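Local structure of fructokinase (Vibrio cholerae serotype O1, 5YGG) at residues H38-P43 with T304-M309; D30-G35 with V103-C108; A48-A53 with A264-V269. The protein catalyses the phosphorylation of fructose, with ATP as the probable phosphate donor, and belongs to the PfkB family of carbohydrate kinases. The protein carries 2 engineered substitutions. All blocks are in the same frame, centred on the assembly; numbering follows the deposited sequence.

Contact 1. Residues H38-P43 with T304-M309; sequences HYLKCP and TQKGAM. With K (potassium ion), chain E.
M309 reaches P43 where a lid strand of this PfkB-family kinase meets the loop that holds a potassium ion, a pairing of the small lid sheet with the main α/β domain. With no direct hydrogen bond between 38-43 and 304-309, side chains and water join them. M309 shows how. Its CB leaves the backbone toward the strand; CG, set beside the backbone N (chi1 -67°), lies 3.9 Å from P43 O; SD then rests 3.7 Å from CB of the P43 ring and also touches CG; and CE, at the end of an extended chain, comes near the P43 carbonyl carbon. M309 also packs on helix 46-56, so the thioether fills a corner between strand and helix.

P43 O is gripped by two waters: one donates to it and accepts from M309 N, the other does the same with A308 N. Farther along, the sulfur of C42 sits over the bare CA of G307, whose backbone angles (phi 105°) suit a glycine. L40 meets the aliphatic part of K306, whose amine continues to D34 in a salt bridge and to P33 O. On the far side of the loop the backbone turns its carbonyls to the metal, in a site shared with D260, T262 and A302: Q305 O and G307 O each lie 2.7 Å from potassium.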
loop_
_atom_site.group_PDB
_atom_site.type_symbol
_atom_site.label_atom_id
_atom_site.label_comp_id
_atom_site.label_asym_id
_atom_site.label_seq_id
_atom_site.Cartn_x
_atom_site.Cartn_y
_atom_site.Cartn_z
ATOM N N HIS A 38 -8.127 -8.448 -10.121
ATOM C CA HIS A 38 -8.785 -7.356 -9.409
ATOM C C HIS A 38 -8.789 -7.526 -7.898
ATOM O O HIS A 38 -8.833 -8.643 -7.385
ATOM C CB HIS A 38 -10.241 -7.209 -9.855
ATOM C CG HIS A 38 -10.403 -6.814 -11.285
ATOM N ND1 HIS A 38 -10.764 -5.531 -11.665
ATOM C CD2 HIS A 38 -10.243 -7.511 -12.426
ATOM C CE1 HIS A 38 -10.833 -5.476 -12.974
ATOM N NE2 HIS A 38 -10.520 -6.659 -13.471
ATOM N N TYR A 39 -8.766 -6.404 -7.193
ATOM C CA TYR A 39 -9.036 -6.378 -5.758
ATOM C C TYR A 39 -10.321 -5.614 -5.510
ATOM O O TYR A 39 -10.574 -4.603 -6.163
ATOM C CB TYR A 39 -7.910 -5.699 -4.987
ATOM C CG TYR A 39 -6.623 -6.458 -4.902
ATOM C CD1 TYR A 39 -6.523 -7.627 -4.159
ATOM C CD2 TYR A 39 -5.483 -5.983 -5.540
ATOM C CE1 TYR A 39 -5.321 -8.313 -4.064
ATOM C CE2 TYR A 39 -4.285 -6.654 -5.455
ATOM C CZ TYR A 39 -4.203 -7.812 -4.714
ATOM O OH TYR A 39 -2.994 -8.464 -4.654
ATOM N N LEU A 40 -11.135 -6.108 -4.586
ATOM C CA LEU A 40 -12.188 -5.306 -3.981
ATOM C C LEU A 40 -11.554 -4.298 -3.049
ATOM O O LEU A 40 -10.682 -4.666 -2.267
ATOM C CB LEU A 40 -13.139 -6.174 -3.171
ATOM C CG LEU A 40 -14.510 -6.564 -3.686
ATOM C CD1 LEU A 40 -15.182 -7.451 -2.643
ATOM C CD2 LEU A 40 -15.348 -5.321 -3.961
ATOM N N LYS A 41 -11.987 -3.040 -3.109
ATOM C CA LYS A 41 -11.504 -2.038 -2.157
ATOM C C LYS A 41 -12.449 -1.987 -0.962
ATOM O O LYS A 41 -13.496 -1.339 -1.024
ATOM C CB LYS A 41 -11.419 -0.671 -2.834
ATOM C CG LYS A 41 -11.009 0.493 -1.929
ATOM C CD LYS A 41 -11.434 1.772 -2.606
ATOM C CE LYS A 41 -10.887 3.005 -1.940
ATOM N NZ LYS A 41 -11.264 4.209 -2.740
ATOM N N CYS A 42 -12.084 -2.670 0.120
ATOM C CA CYS A 42 -12.966 -2.842 1.266
ATOM C C CYS A 42 -12.521 -2.056 2.474
ATOM O O CYS A 42 -11.360 -2.125 2.868
ATOM C CB CYS A 42 -13.050 -4.322 1.658
ATOM S SG CYS A 42 -13.762 -5.375 0.373
ATOM N N PRO A 43 -13.455 -1.324 3.092
ATOM C CA PRO A 43 -13.095 -0.683 4.357
ATOM C C PRO A 43 -12.859 -1.725 5.462
ATOM O O PRO A 43 -13.532 -2.758 5.516
ATOM C CB PRO A 43 -14.313 0.198 4.665
ATOM C CG PRO A 43 -15.461 -0.524 4.006
ATOM C CD PRO A 43 -14.903 -1.246 2.807
ATOM N N THR A 304 -20.642 -13.880 5.617
ATOM C CA THR A 304 -21.473 -14.184 4.459
ATOM C C THR A 304 -21.164 -13.334 3.224
ATOM O O THR A 304 -21.611 -13.661 2.127
ATOM C CB THR A 304 -22.966 -14.038 4.796
ATOM O OG1 THR A 304 -23.206 -12.738 5.351
ATOM C CG2 THR A 304 -23.377 -15.082 5.825
ATOM N N GLN A 305 -20.422 -12.243 3.397
ATOM C CA GLN A 305 -20.010 -11.411 2.264
ATOM C C GLN A 305 -18.540 -11.037 2.375
ATOM O O GLN A 305 -17.989 -11.016 3.475
ATOM C CB GLN A 305 -20.849 -10.133 2.182
ATOM C CG GLN A 305 -22.329 -10.384 1.949
ATOM C CD GLN A 305 -23.125 -9.100 1.780
ATOM O OE1 GLN A 305 -23.958 -8.761 2.616
ATOM N NE2 GLN A 305 -22.882 -8.396 0.690
ATOM N N LYS A 306 -17.922 -10.714 1.241
ATOM C CA LYS A 306 -16.533 -10.254 1.231
ATOM C C LYS A 306 -16.421 -8.859 1.827
ATOM O O LYS A 306 -17.258 -7.983 1.562
ATOM C CB LYS A 306 -15.956 -10.266 -0.196
ATOM C CG LYS A 306 -15.618 -11.647 -0.756
ATOM C CD LYS A 306 -14.852 -11.500 -2.078
ATOM C CE LYS A 306 -14.341 -12.827 -2.615
ATOM N NZ LYS A 306 -13.722 -12.647 -3.974
ATOM N N GLY A 307 -15.373 -8.667 2.622
ATOM C CA GLY A 307 -15.157 -7.420 3.331
ATOM C C GLY A 307 -15.480 -7.595 4.796
ATOM O O GLY A 307 -16.455 -8.260 5.149
ATOM N N ALA A 308 -14.677 -6.995 5.663
ATOM C CA ALA A 308 -14.939 -7.079 7.098
ATOM C C ALA A 308 -16.270 -6.438 7.501
ATOM O O ALA A 308 -16.930 -6.919 8.421
ATOM C CB ALA A 308 -13.802 -6.423 7.876
ATOM N N MET A 309 -16.657 -5.351 6.832
ATOM C CA MET A 309 -17.826 -4.580 7.270
ATOM C C MET A 309 -19.111 -4.921 6.532
ATOM O O MET A 309 -20.209 -4.593 6.990
ATOM C CB MET A 309 -17.559 -3.087 7.106
ATOM C CG MET A 309 -16.485 -2.553 8.027
ATOM S SD MET A 309 -16.252 -0.802 7.701
ATOM C CE MET A 309 -14.906 -0.375 8.845
HETATM K K K E . -16.458 -10.933 5.656
HETATM O O HOH W 1 -15.596 -4.185 4.467
HETATM O O HOH W 2 -12.500 -5.351 4.896
#

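Contact 2. Residues D30-G35 with V103-C108; sequences DLIPDG and VDLDEC. Engineered in segment 103-108: C108 (natural residue His). With FRU (beta-D-fructofuranose), chain C.
V103 closes against I32 in the lid sheet, near the C-terminal ends of strands 28-33 and 99-103, which run parallel. One backbone bond joins the segments directly: V103 N donates to L31 O over 2.9 Å, nearly straight at 164°, with the donor tilted 22° from the carbonyl plane.

The valine's rotamer decides which methyl does the work. With CG1 opposite the backbone N (chi1 177°), CG2 is left to face the strand, and it touches I32 CG1 at 3.8 Å while lying 4.1 Å from D30 CB. The two β-branched side chains run alongside one another in the same sense. I32 divides its branches between two neighbours: CG1 serves V103, whereas CG2 meets L105 CD2 at 3.8 Å, the leucine crossing it at about a right angle. The other leucine methyl, CD1, is 3.9 Å from P33 CB, as the proline ring and the leucine pass flank to flank, headed in contrary senses. Beyond them the chain reverses in a type I turn from D104 to E107, braced by an Asx turn in which D106 N approaches D104 OD1 from above the carboxylate plane. C108, an engineered residue, forms a disulfide with C261.

Two residues before I32 on the same strand, D30 turns both carboxylate oxygens to the C3-C4 edge of fructose. OD1 accepts from sugar O3 at 2.6 Å and OD2 from O4 at 2.7 Å, a bidentate grip on neighbouring hydroxyls characteristic of the sugar site beneath the PfkB lid.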
loop_
_atom_site.group_PDB
_atom_site.type_symbol
_atom_site.label_atom_id
_atom_site.label_comp_id
_atom_site.label_asym_id
_atom_site.label_seq_id
_atom_site.Cartn_x
_atom_site.Cartn_y
_atom_site.Cartn_z
ATOM N N ASP A 30 -8.626 -2.800 3.127
ATOM C CA ASP A 30 -8.343 -4.207 2.847
ATOM C C ASP A 30 -8.508 -4.483 1.369
ATOM O O ASP A 30 -9.604 -4.306 0.843
ATOM C CB ASP A 30 -9.301 -5.139 3.612
ATOM C CG ASP A 30 -9.027 -5.198 5.095
ATOM O OD1 ASP A 30 -7.861 -5.031 5.512
ATOM O OD2 ASP A 30 -9.984 -5.446 5.858
ATOM N N LEU A 31 -7.441 -4.922 0.701
ATOM C CA LEU A 31 -7.532 -5.272 -0.712
ATOM C C LEU A 31 -7.823 -6.757 -0.803
ATOM O O LEU A 31 -6.978 -7.581 -0.472
ATOM C CB LEU A 31 -6.243 -4.918 -1.454
ATOM C CG LEU A 31 -5.940 -3.412 -1.419
ATOM C CD1 LEU A 31 -4.556 -3.116 -1.971
ATOM C CD2 LEU A 31 -7.007 -2.658 -2.210
ATOM N N ILE A 32 -9.039 -7.099 -1.219
ATOM C CA ILE A 32 -9.472 -8.490 -1.214
ATOM C C ILE A 32 -9.663 -8.981 -2.639
ATOM O O ILE A 32 -10.419 -8.379 -3.405
ATOM C CB ILE A 32 -10.789 -8.661 -0.397
ATOM C CG1 ILE A 32 -10.619 -8.051 1.003
ATOM C CG2 ILE A 32 -11.182 -10.114 -0.319
ATOM C CD1 ILE A 32 -11.831 -8.245 1.917
ATOM N N PRO A 33 -8.957 -10.065 -3.017
ATOM C CA PRO A 33 -9.071 -10.625 -4.364
ATOM C C PRO A 33 -10.529 -10.852 -4.749
ATOM O O PRO A 33 -11.276 -11.430 -3.963
ATOM C CB PRO A 33 -8.312 -11.954 -4.251
ATOM C CG PRO A 33 -7.276 -11.686 -3.205
ATOM C CD PRO A 33 -8.002 -10.828 -2.189
ATOM N N ASP A 34 -10.931 -10.362 -5.916
ATOM C CA ASP A 34 -12.292 -10.556 -6.394
ATOM C C ASP A 34 -12.317 -10.508 -7.912
ATOM O O ASP A 34 -12.429 -9.438 -8.505
ATOM C CB ASP A 34 -13.237 -9.507 -5.805
ATOM C CG ASP A 34 -14.696 -9.861 -6.010
ATOM O OD1 ASP A 34 -15.089 -10.997 -5.674
ATOM O OD2 ASP A 34 -15.455 -9.008 -6.502
ATOM N N GLY A 35 -12.213 -11.685 -8.526
ATOM C CA GLY A 35 -12.117 -11.816 -9.972
ATOM C C GLY A 35 -10.653 -11.823 -10.379
ATOM O O GLY A 35 -10.306 -11.772 -11.565
ATOM N N VAL A 103 -5.316 -9.112 1.331
ATOM C CA VAL A 103 -5.896 -10.294 1.960
ATOM C C VAL A 103 -5.678 -11.550 1.112
ATOM O O VAL A 103 -5.777 -11.507 -0.112
ATOM C CB VAL A 103 -7.404 -10.085 2.230
ATOM C CG1 VAL A 103 -8.039 -11.345 2.823
ATOM C CG2 VAL A 103 -7.610 -8.899 3.174
ATOM N N ASP A 104 -5.342 -12.655 1.776
ATOM C CA ASP A 104 -5.222 -13.964 1.132
ATOM C C ASP A 104 -6.457 -14.778 1.492
ATOM O O ASP A 104 -6.664 -15.108 2.658
ATOM C CB ASP A 104 -3.947 -14.678 1.589
ATOM C CG ASP A 104 -3.701 -15.990 0.861
ATOM O OD1 ASP A 104 -4.625 -16.503 0.197
ATOM O OD2 ASP A 104 -2.572 -16.516 0.966
ATOM N N LEU A 105 -7.277 -15.102 0.497
ATOM C CA LEU A 105 -8.558 -15.747 0.776
ATOM C C LEU A 105 -8.393 -17.226 1.135
ATOM O O LEU A 105 -9.332 -17.864 1.608
ATOM C CB LEU A 105 -9.505 -15.574 -0.412
ATOM C CG LEU A 105 -10.006 -14.126 -0.529
ATOM C CD1 LEU A 105 -10.694 -13.872 -1.862
ATOM C CD2 LEU A 105 -10.926 -13.755 0.638
ATOM N N ASP A 106 -7.187 -17.753 0.941
ATOM C CA ASP A 106 -6.890 -19.134 1.314
ATOM C C ASP A 106 -6.626 -19.266 2.812
ATOM O O ASP A 106 -6.511 -20.380 3.330
ATOM C CB ASP A 106 -5.685 -19.657 0.534
ATOM C CG ASP A 106 -5.968 -19.808 -0.948
ATOM O OD1 ASP A 106 -7.158 -19.923 -1.320
ATOM O OD2 ASP A 106 -4.999 -19.816 -1.739
ATOM N N GLU A 107 -6.521 -18.133 3.504
ATOM C CA GLU A 107 -6.232 -18.140 4.932
ATOM C C GLU A 107 -7.280 -17.394 5.745
ATOM O O GLU A 107 -8.111 -16.662 5.200
ATOM C CB GLU A 107 -4.859 -17.519 5.205
ATOM C CG GLU A 107 -3.720 -18.162 4.447
ATOM C CD GLU A 107 -3.377 -19.547 4.966
ATOM O OE1 GLU A 107 -2.683 -20.289 4.239
ATOM O OE2 GLU A 107 -3.787 -19.889 6.097
ATOM N N CYS A 108 -7.229 -17.585 7.057
ATOM C CA CYS A 108 -8.057 -16.824 7.984
ATOM C C CYS A 108 -7.215 -16.305 9.137
ATOM O O CYS A 108 -6.242 -16.940 9.545
ATOM C CB CYS A 108 -9.205 -17.673 8.523
ATOM S SG CYS A 108 -10.500 -17.992 7.312
HETATM C C1 FRU C . -5.870 -5.172 10.889
HETATM C C2 FRU C . -6.727 -6.248 10.175
HETATM C C3 FRU C . -7.577 -5.667 9.035
HETATM C C4 FRU C . -8.712 -6.385 9.029
HETATM C C5 FRU C . -8.954 -6.712 10.607
HETATM C C6 FRU C . -9.716 -7.993 10.829
HETATM O O1 FRU C . -6.641 -4.322 11.732
HETATM O O2 FRU C . -5.965 -7.203 9.756
HETATM O O3 FRU C . -6.808 -5.850 7.782
HETATM O O4 FRU C . -9.867 -5.667 8.523
HETATM O O5 FRU C . -7.781 -6.824 11.175
HETATM O O6 FRU C . -9.710 -8.239 12.235
#

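Contact 3. Residues A48-A53 with A264-V269; sequences ANVAVA and AGDAFV. With FRU (beta-D-fructofuranose), chain C; ADP (adenosine-5'-diphosphate), chain B.
The sugar pocket of this fructokinase has part of its wall where N49, on helix 46-56, meets D266, near the start of helix 264-278. The two short helical segments approach to 8.1 Å between axes and cross at -46°. On the sugar side of the crossing, N49 CB lies 3.6 Å from D266 CB, with the amide and carboxylate planes 37° apart. D266 OD2 accepts a hydrogen bond from fructose O6 at 2.6 Å, and its other oxygen, OD1, accepts one from N174, so the sugar and N174 each take one oxygen of the buried carboxylate.

Deeper between the helices the contact turns apolar. V50 spreads its methyls over two residues: CG2, beside the backbone N, lies 3.9 Å from D266 CB, while CG1 meets V269 CG1 at 4.0 Å. A53 adds its methyl against the A267 backbone. The far side of helix 264-278 borders the nucleotide, with F268 CD2 3.6 Å from ADP O3'. G265, with no side chain, lets its CA come 3.8 Å from ADP O2B. One helix start thus faces both the sugar and the nucleotide, with an aspartate at the sugar hydroxyl and a glycine at the phosphate, an arrangement typical of the PfkB-family active site.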
loop_
_atom_site.group_PDB
_atom_site.type_symbol
_atom_site.label_atom_id
_atom_site.label_comp_id
_atom_site.label_asym_id
_atom_site.label_seq_id
_atom_site.Cartn_x
_atom_site.Cartn_y
_atom_site.Cartn_z
ATOM N N ALA A 48 -12.076 -0.166 13.568
ATOM C CA ALA A 48 -13.079 0.432 12.696
ATOM C C ALA A 48 -14.224 -0.555 12.439
ATOM O O ALA A 48 -15.393 -0.162 12.421
ATOM C CB ALA A 48 -12.442 0.892 11.380
ATOM N N ASN A 49 -13.888 -1.835 12.282
ATOM C CA ASN A 49 -14.904 -2.876 12.102
ATOM C C ASN A 49 -15.828 -2.942 13.320
ATOM O O ASN A 49 -17.050 -2.979 13.180
ATOM C CB ASN A 49 -14.260 -4.253 11.881
ATOM C CG ASN A 49 -13.370 -4.303 10.656
ATOM O OD1 ASN A 49 -12.428 -5.108 10.585
ATOM N ND2 ASN A 49 -13.666 -3.469 9.678
ATOM N N VAL A 50 -15.240 -2.933 14.517
ATOM C CA VAL A 50 -16.049 -3.017 15.727
ATOM C C VAL A 50 -16.956 -1.796 15.835
ATOM O O VAL A 50 -18.123 -1.909 16.210
ATOM C CB VAL A 50 -15.178 -3.127 16.996
ATOM C CG1 VAL A 50 -16.064 -3.213 18.247
ATOM C CG2 VAL A 50 -14.255 -4.348 16.904
ATOM N N ALA A 51 -16.417 -0.628 15.487
ATOM C CA ALA A 51 -17.196 0.608 15.555
ATOM C C ALA A 51 -18.418 0.524 14.649
ATOM O O ALA A 51 -19.536 0.864 15.055
ATOM C CB ALA A 51 -16.343 1.804 15.167
ATOM N N VAL A 52 -18.207 0.047 13.430
ATOM C CA VAL A 52 -19.304 -0.071 12.483
ATOM C C VAL A 52 -20.282 -1.150 12.948
ATOM O O VAL A 52 -21.490 -0.972 12.824
ATOM C CB VAL A 52 -18.798 -0.381 11.063
ATOM C CG1 VAL A 52 -19.958 -0.733 10.147
ATOM C CG2 VAL A 52 -18.027 0.817 10.498
ATOM N N ALA A 53 -19.775 -2.250 13.507
ATOM C CA ALA A 53 -20.647 -3.326 13.997
ATOM C C ALA A 53 -21.591 -2.809 15.103
ATOM O O ALA A 53 -22.788 -3.126 15.114
ATOM C CB ALA A 53 -19.806 -4.509 14.520
ATOM N N ALA A 264 -14.762 -11.623 10.997
ATOM C CA ALA A 264 -15.654 -12.402 11.871
ATOM C C ALA A 264 -15.447 -12.091 13.363
ATOM O O ALA A 264 -16.405 -11.891 14.114
ATOM C CB ALA A 264 -15.474 -13.919 11.617
ATOM N N GLY A 265 -14.192 -12.049 13.794
ATOM C CA GLY A 265 -13.879 -11.807 15.189
ATOM C C GLY A 265 -14.267 -10.416 15.652
ATOM O O GLY A 265 -14.674 -10.229 16.798
ATOM N N ASP A 266 -14.132 -9.431 14.769
ATOM C CA ASP A 266 -14.489 -8.056 15.117
ATOM C C ASP A 266 -16.001 -7.903 15.186
ATOM O O ASP A 266 -16.530 -7.143 15.995
ATOM C CB ASP A 266 -13.914 -7.069 14.102
ATOM C CG ASP A 266 -12.398 -7.137 14.011
ATOM O OD1 ASP A 266 -11.749 -7.467 15.030
ATOM O OD2 ASP A 266 -11.856 -6.853 12.922
ATOM N N ALA A 267 -16.693 -8.626 14.315
ATOM C CA ALA A 267 -18.148 -8.634 14.338
ATOM C C ALA A 267 -18.638 -9.204 15.651
ATOM O O ALA A 267 -19.608 -8.720 16.229
ATOM C CB ALA A 267 -18.692 -9.438 13.188
ATOM N N PHE A 268 -17.973 -10.270 16.084
ATOM C CA PHE A 268 -18.233 -10.908 17.369
ATOM C C PHE A 268 -18.086 -9.879 18.482
ATOM O O PHE A 268 -18.996 -9.702 19.291
ATOM C CB PHE A 268 -17.280 -12.094 17.571
ATOM C CG PHE A 268 -17.462 -12.816 18.880
ATOM C CD1 PHE A 268 -16.861 -12.347 20.039
ATOM C CD2 PHE A 268 -18.211 -13.989 18.950
ATOM C CE1 PHE A 268 -17.025 -13.012 21.243
ATOM C CE2 PHE A 268 -18.370 -14.653 20.147
ATOM C CZ PHE A 268 -17.780 -14.160 21.299
ATOM N N VAL A 269 -16.951 -9.177 18.517
ATOM C CA VAL A 269 -16.724 -8.162 19.552
ATOM C C VAL A 269 -17.757 -7.033 19.476
ATOM O O VAL A 269 -18.222 -6.531 20.507
ATOM C CB VAL A 269 -15.303 -7.575 19.441
ATOM C CG1 VAL A 269 -15.105 -6.406 20.406
ATOM C CG2 VAL A 269 -14.262 -8.663 19.675
HETATM C C1 FRU C . -5.870 -5.172 10.889
HETATM C C2 FRU C . -6.727 -6.248 10.175
HETATM C C3 FRU C . -7.577 -5.667 9.035
HETATM C C4 FRU C . -8.712 -6.385 9.029
HETATM C C5 FRU C . -8.954 -6.712 10.607
HETATM C C6 FRU C . -9.716 -7.993 10.829
HETATM O O1 FRU C . -6.641 -4.322 11.732
HETATM O O2 FRU C . -5.965 -7.203 9.756
HETATM O O3 FRU C . -6.808 -5.850 7.782
HETATM O O4 FRU C . -9.867 -5.667 8.523
HETATM O O5 FRU C . -7.781 -6.824 11.175
HETATM O O6 FRU C . -9.710 -8.239 12.235
HETATM P PB ADP B . -11.225 -15.092 15.427
HETATM O O1B ADP B . -10.085 -16.125 15.428
HETATM O O2B ADP B . -10.748 -13.851 14.791
HETATM O O3B ADP B . -11.660 -14.778 16.871
HETATM P PA ADP B . -13.239 -17.124 14.975
HETATM O O1A ADP B . -12.859 -18.177 13.903
HETATM O O2A ADP B . -12.816 -17.638 16.332
HETATM O O3A ADP B . -12.505 -15.676 14.639
HETATM O "O5'" ADP B . -14.798 -16.904 14.958
HETATM C "C5'" ADP B . -15.312 -15.648 15.349
HETATM C "C4'" ADP B . -16.609 -15.772 15.748
HETATM O "O4'" ADP B . -17.534 -15.713 14.536
HETATM C "C3'" ADP B . -16.889 -17.176 16.401
HETATM O "O3'" ADP B . -16.861 -17.101 17.875
HETATM C "C2'" ADP B . -18.063 -17.488 16.015
HETATM O "O2'" ADP B . -19.054 -16.927 16.946
HETATM C "C1'" ADP B . -18.227 -16.823 14.524
HETATM N N9 ADP B . -17.760 -17.712 13.534
HETATM C C8 ADP B . -16.590 -17.899 12.877
HETATM N N7 ADP B . -16.753 -18.940 12.026
HETATM C C5 ADP B . -18.032 -19.397 12.155
HETATM C C6 ADP B . -18.715 -20.422 11.527
HETATM N N6 ADP B . -18.455 -21.349 10.595
HETATM N N1 ADP B . -20.014 -20.672 11.850
HETATM C C2 ADP B . -20.640 -19.906 12.796
HETATM N N3 ADP B . -19.981 -18.897 13.421
HETATM C C4 ADP B . -18.662 -18.642 13.090
#

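From the N terminus, the chain enters contact 2 on strand 28-33, turns back into strand 38-44 for contact 1, and continues into helix 46-56 for contact 3. Contact 2 closes first, when the loop after strand 99-103 returns. Contact 3 closes next, at helix 264-278, and contact 1 last, after helix 285-302. Contact 3 is therefore nested within the loop of contact 1, while contact 2 crosses both. Contacts 1 and 2 share the lid sheet through neighbouring strands and touch directly; contact 1 reaches contact 3 through M309 and A308. Contacts 2 and 3 do not touch, yet fructose bridges them, joining lid to main domain.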